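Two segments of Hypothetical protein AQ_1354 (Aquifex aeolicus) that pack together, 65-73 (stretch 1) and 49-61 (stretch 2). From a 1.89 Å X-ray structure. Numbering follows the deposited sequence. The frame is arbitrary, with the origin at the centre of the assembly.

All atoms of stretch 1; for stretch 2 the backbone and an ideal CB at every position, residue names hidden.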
# COMPACT_ATOMS: atom_id res chain seq x y z
N LYS A 65 -8.78 -10.68 12.51
CA LYS A 65 -8.85 -9.35 13.09
C LYS A 65 -8.58 -8.33 11.99
O LYS A 65 -8.02 -8.66 10.94
CB LYS A 65 -7.82 -9.20 14.20
CG LYS A 65 -6.37 -9.38 13.75
CD LYS A 65 -5.43 -9.30 14.97
CE LYS A 65 -4.23 -10.26 14.82
NZ LYS A 65 -3.48 -10.47 16.11
N PRO A 66 -8.99 -7.09 12.22
CA PRO A 66 -8.74 -6.02 11.25
C PRO A 66 -7.27 -5.66 11.30
O PRO A 66 -6.58 -6.08 12.23
CB PRO A 66 -9.56 -4.85 11.79
CG PRO A 66 -10.42 -5.42 12.90
CD PRO A 66 -9.73 -6.63 13.41
N THR A 67 -6.80 -4.93 10.29
CA THR A 67 -5.44 -4.44 10.26
C THR A 67 -5.40 -3.18 9.40
O THR A 67 -6.44 -2.77 8.85
CB THR A 67 -4.46 -5.53 9.76
OG1 THR A 67 -3.12 -5.05 9.91
CG2 THR A 67 -4.62 -5.74 8.23
N ASP A 68 -4.25 -2.52 9.28
CA ASP A 68 -4.19 -1.29 8.48
C ASP A 68 -4.01 -1.51 6.97
O ASP A 68 -4.67 -0.85 6.13
CB ASP A 68 -3.10 -0.35 9.00
CG ASP A 68 -1.75 -1.03 9.22
OD1 ASP A 68 -1.58 -2.26 8.93
OD2 ASP A 68 -0.80 -0.39 9.75
N VAL A 69 -3.12 -2.42 6.60
CA VAL A 69 -2.87 -2.62 5.18
C VAL A 69 -2.49 -4.08 4.90
O VAL A 69 -1.78 -4.70 5.69
CB VAL A 69 -1.73 -1.66 4.70
CG1 VAL A 69 -0.41 -1.90 5.51
CG2 VAL A 69 -1.49 -1.70 3.15
N LEU A 70 -2.94 -4.60 3.77
CA LEU A 70 -2.52 -5.91 3.32
C LEU A 70 -2.09 -5.80 1.86
O LEU A 70 -2.68 -5.02 1.10
CB LEU A 70 -3.64 -6.93 3.47
CG LEU A 70 -4.00 -7.31 4.92
CD1 LEU A 70 -5.23 -8.20 4.91
CD2 LEU A 70 -2.88 -8.04 5.64
N SER A 71 -1.07 -6.55 1.47
CA SER A 71 -0.67 -6.53 0.06
C SER A 71 -0.77 -7.93 -0.55
O SER A 71 -0.40 -8.93 0.09
CB SER A 71 0.79 -6.04 -0.01
OG SER A 71 1.58 -7.12 0.50
N PHE A 72 -1.26 -8.02 -1.79
CA PHE A 72 -1.49 -9.31 -2.44
C PHE A 72 -0.80 -9.38 -3.80
O PHE A 72 -1.30 -8.79 -4.75
CB PHE A 72 -3.00 -9.52 -2.66
CG PHE A 72 -3.82 -9.42 -1.40
CD1 PHE A 72 -4.40 -8.23 -1.03
CD2 PHE A 72 -3.96 -10.50 -0.57
CE1 PHE A 72 -5.12 -8.12 0.16
CE2 PHE A 72 -4.70 -10.40 0.62
CZ PHE A 72 -5.29 -9.22 0.96
N PRO A 73 0.33 -10.07 -3.90
CA PRO A 73 1.02 -10.18 -5.19
C PRO A 73 0.27 -11.03 -6.19
O PRO A 73 -0.34 -12.03 -5.83
CB PRO A 73 2.33 -10.90 -4.82
CG PRO A 73 1.96 -11.72 -3.61
CD PRO A 73 1.06 -10.75 -2.82
N UNK A 49 -13.06 -0.92 4.58
CA UNK A 49 -13.35 -0.78 6.01
C UNK A 49 -12.80 -1.94 6.84
O UNK A 49 -12.25 -2.89 6.29
CB UNK A 49 -14.86 -0.67 6.22
N UNK A 50 -12.96 -1.87 8.15
CA UNK A 50 -12.43 -2.90 9.04
C UNK A 50 -13.04 -4.27 8.81
O UNK A 50 -12.35 -5.30 8.93
CB UNK A 50 -12.65 -2.49 10.50
N UNK A 51 -14.34 -4.31 8.50
CA UNK A 51 -14.99 -5.59 8.29
C UNK A 51 -14.42 -6.31 7.06
O UNK A 51 -14.15 -7.51 7.10
CB UNK A 51 -16.50 -5.39 8.14
N UNK A 52 -14.21 -5.59 5.98
CA UNK A 52 -13.69 -6.25 4.80
C UNK A 52 -12.24 -6.67 4.98
O UNK A 52 -11.85 -7.78 4.61
CB UNK A 52 -13.82 -5.33 3.58
N UNK A 53 -11.43 -5.80 5.56
CA UNK A 53 -10.03 -6.16 5.73
C UNK A 53 -9.90 -7.35 6.69
O UNK A 53 -9.03 -8.19 6.56
CB UNK A 53 -9.23 -4.96 6.25
N UNK A 54 -10.85 -7.47 7.61
CA UNK A 54 -10.81 -8.58 8.54
C UNK A 54 -11.03 -9.90 7.81
O UNK A 54 -10.31 -10.88 8.04
CB UNK A 54 -11.86 -8.39 9.64
N UNK A 55 -12.02 -9.95 6.92
CA UNK A 55 -12.26 -11.17 6.17
C UNK A 55 -11.00 -11.51 5.39
O UNK A 55 -10.60 -12.67 5.33
CB UNK A 55 -13.46 -11.02 5.24
N UNK A 56 -10.38 -10.50 4.80
CA UNK A 56 -9.16 -10.72 4.02
C UNK A 56 -8.02 -11.27 4.88
O UNK A 56 -7.34 -12.24 4.50
CB UNK A 56 -8.72 -9.41 3.35
N UNK A 57 -7.83 -10.66 6.05
CA UNK A 57 -6.80 -11.07 6.99
C UNK A 57 -7.02 -12.51 7.42
O UNK A 57 -6.08 -13.29 7.54
CB UNK A 57 -6.78 -10.15 8.21
N UNK A 58 -8.28 -12.86 7.65
CA UNK A 58 -8.62 -14.22 8.05
C UNK A 58 -8.34 -15.21 6.92
O UNK A 58 -7.71 -16.25 7.12
CB UNK A 58 -10.09 -14.30 8.47
N UNK A 59 -8.83 -14.88 5.74
CA UNK A 59 -8.71 -15.78 4.60
C UNK A 59 -7.26 -15.97 4.14
O UNK A 59 -6.80 -17.11 3.92
CB UNK A 59 -9.55 -15.25 3.44
N UNK A 60 -6.54 -14.86 4.05
CA UNK A 60 -5.19 -14.88 3.50
C UNK A 60 -4.01 -14.92 4.48
O UNK A 60 -2.87 -15.15 4.07
CB UNK A 60 -5.03 -13.64 2.62
N UNK A 61 -4.26 -14.66 5.75
CA UNK A 61 -3.16 -14.64 6.70
C UNK A 61 -3.50 -15.43 7.94
O UNK A 61 -2.71 -15.52 8.86
CB UNK A 61 -2.80 -13.20 7.08

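Position 49 has an extended backbone, lies just before a helix, and has nothing of stretch 1 near its CB. A short acceptor such as Asp, Ser, Thr or Asn would suit it. It is D49, whose OD1 caps the helix by accepting from the backbone N of position 52 at 2.8 Å.

At 50 the CB points sideways, its ideal position 4.1 Å from P66 CB. Small, polar or apolar residues would all fit. D50 sets its CG 3.7 Å from P66 CB.

Positions 51 and 52 find nothing of stretch 1 within reach, so polar, helix-favouring residues serve: Q51 and E52.

Position 53 points toward stretch 1, where the backbone from P66 to V69 and the CD1 methyl of L70 leave room for a branched or medium-length apolar chain: Ile, Leu, Val or Met. I53 fills it. I53 CG2 lies 3.5 Å from T67 N, I53 CG1 4.0 Å from L70 CD1, and I53 CD1 3.9 Å from D68 O.

At 54 the chains come close: its CA is 4.3 Å from that of P66. The CB is sideways, beside the K65-P66 peptide, with open space beyond, so a long flexible chain or a small residue is plausible. R54 runs outward, its CB 4.0 Å from P66 N.

Position 55 faces away into space free of stretch 1, where any helix-tolerant polar residue would do; it is E55.

Position 56 points toward L70 and F72, its ideal CB 4.0 Å from L70 CD1 and 4.2 Å from F72 CZ. Apolar residues suit, Ala included. L56 comes closest to both with its CB.

Position 57 also points toward stretch 1, but its ideal CB is 3.3 Å from K65 O, an acceptor. A short donor is attractive, with Asn, Ser or Thr candidates. N57 uses ND2 to donate to K65 O, 2.8 Å and nearly straight at 171°, tying helix to loop.

Positions 58 and 59 make no contact, so polar residues serve; K58 leads its end away, and T59 OG1 makes a weak hydrogen bond to E55 O.

At 60 the ideal CB is 3.8 Å from F72 CE2, inviting an aromatic or a large apolar residue. Y60 offers its ring face to the edge of F72, centroids 5.2 Å apart and planes at 67°.

Position 61 points toward L70 but starts far off, its ideal CB 5.4 Å from L70 CD2, so a long chain is needed: Arg, Lys or Met. R61 lays one guanidinium face over that methyl, with CZ a tight 3.0 Å from L70 CD2.

Stretch 2 49-61: DDQEIRELNKTYR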
# COMPACT_ATOMS: atom_id res chain seq x y z
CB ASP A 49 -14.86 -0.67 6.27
CG ASP A 49 -15.64 -1.92 5.83
OD1 ASP A 49 -15.04 -2.94 5.43
OD2 ASP A 49 -16.88 -1.96 5.86
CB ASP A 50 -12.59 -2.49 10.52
CG ASP A 50 -11.38 -1.75 11.04
OD1 ASP A 50 -10.43 -1.53 10.24
OD2 ASP A 50 -11.27 -1.35 12.22
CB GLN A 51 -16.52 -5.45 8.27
CG GLN A 51 -17.09 -5.39 9.71
CD GLN A 51 -18.59 -5.06 9.82
OE1 GLN A 51 -19.42 -5.51 9.00
NE2 GLN A 51 -18.95 -4.31 10.85
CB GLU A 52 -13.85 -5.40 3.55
CG GLU A 52 -13.20 -6.06 2.36
CD GLU A 52 -13.76 -5.58 1.03
OE1 GLU A 52 -14.27 -4.43 0.97
OE2 GLU A 52 -13.68 -6.38 0.06
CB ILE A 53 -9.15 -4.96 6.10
CG1 ILE A 53 -7.75 -5.14 5.50
CG2 ILE A 53 -9.13 -4.72 7.62
CD1 ILE A 53 -6.98 -3.87 5.35
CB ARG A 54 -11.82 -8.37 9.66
CG ARG A 54 -11.86 -9.48 10.69
CD ARG A 54 -13.02 -9.33 11.66
NE ARG A 54 -13.20 -10.52 12.49
CZ ARG A 54 -13.75 -10.49 13.69
NH1 ARG A 54 -14.16 -9.34 14.20
NH2 ARG A 54 -13.88 -11.61 14.40
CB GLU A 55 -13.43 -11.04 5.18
CG GLU A 55 -14.80 -10.77 5.76
CD GLU A 55 -15.82 -10.43 4.68
OE1 GLU A 55 -15.42 -10.29 3.51
OE2 GLU A 55 -17.02 -10.29 4.98
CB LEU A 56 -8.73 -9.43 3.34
CG LEU A 56 -9.65 -8.94 2.22
CD1 LEU A 56 -9.20 -7.56 1.70
CD2 LEU A 56 -9.74 -10.00 1.08
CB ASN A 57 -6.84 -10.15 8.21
CG ASN A 57 -5.46 -9.96 8.86
OD1 ASN A 57 -4.40 -10.31 8.31
ND2 ASN A 57 -5.49 -9.36 10.05
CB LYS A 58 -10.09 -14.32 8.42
CG LYS A 58 -10.53 -15.71 8.92
CD LYS A 58 -11.96 -15.72 9.46
CE LYS A 58 -12.20 -17.03 10.25
NZ LYS A 58 -13.63 -17.26 10.64
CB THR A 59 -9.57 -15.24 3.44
OG1 THR A 59 -10.96 -15.48 3.73
CG2 THR A 59 -9.32 -16.02 2.16
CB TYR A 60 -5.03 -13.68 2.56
CG TYR A 60 -5.91 -13.81 1.34
CD1 TYR A 60 -7.00 -12.96 1.14
CD2 TYR A 60 -5.69 -14.82 0.42
CE1 TYR A 60 -7.82 -13.10 0.03
CE2 TYR A 60 -6.51 -14.97 -0.70
CZ TYR A 60 -7.57 -14.10 -0.88
OH TYR A 60 -8.38 -14.24 -1.99
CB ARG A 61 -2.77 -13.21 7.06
CG ARG A 61 -2.21 -12.40 5.88
CD ARG A 61 -1.18 -11.36 6.25
NE ARG A 61 -0.74 -10.53 5.12
CZ ARG A 61 -0.16 -9.33 5.29
NH1 ARG A 61 0.04 -8.87 6.52
NH2 ARG A 61 0.20 -8.59 4.24
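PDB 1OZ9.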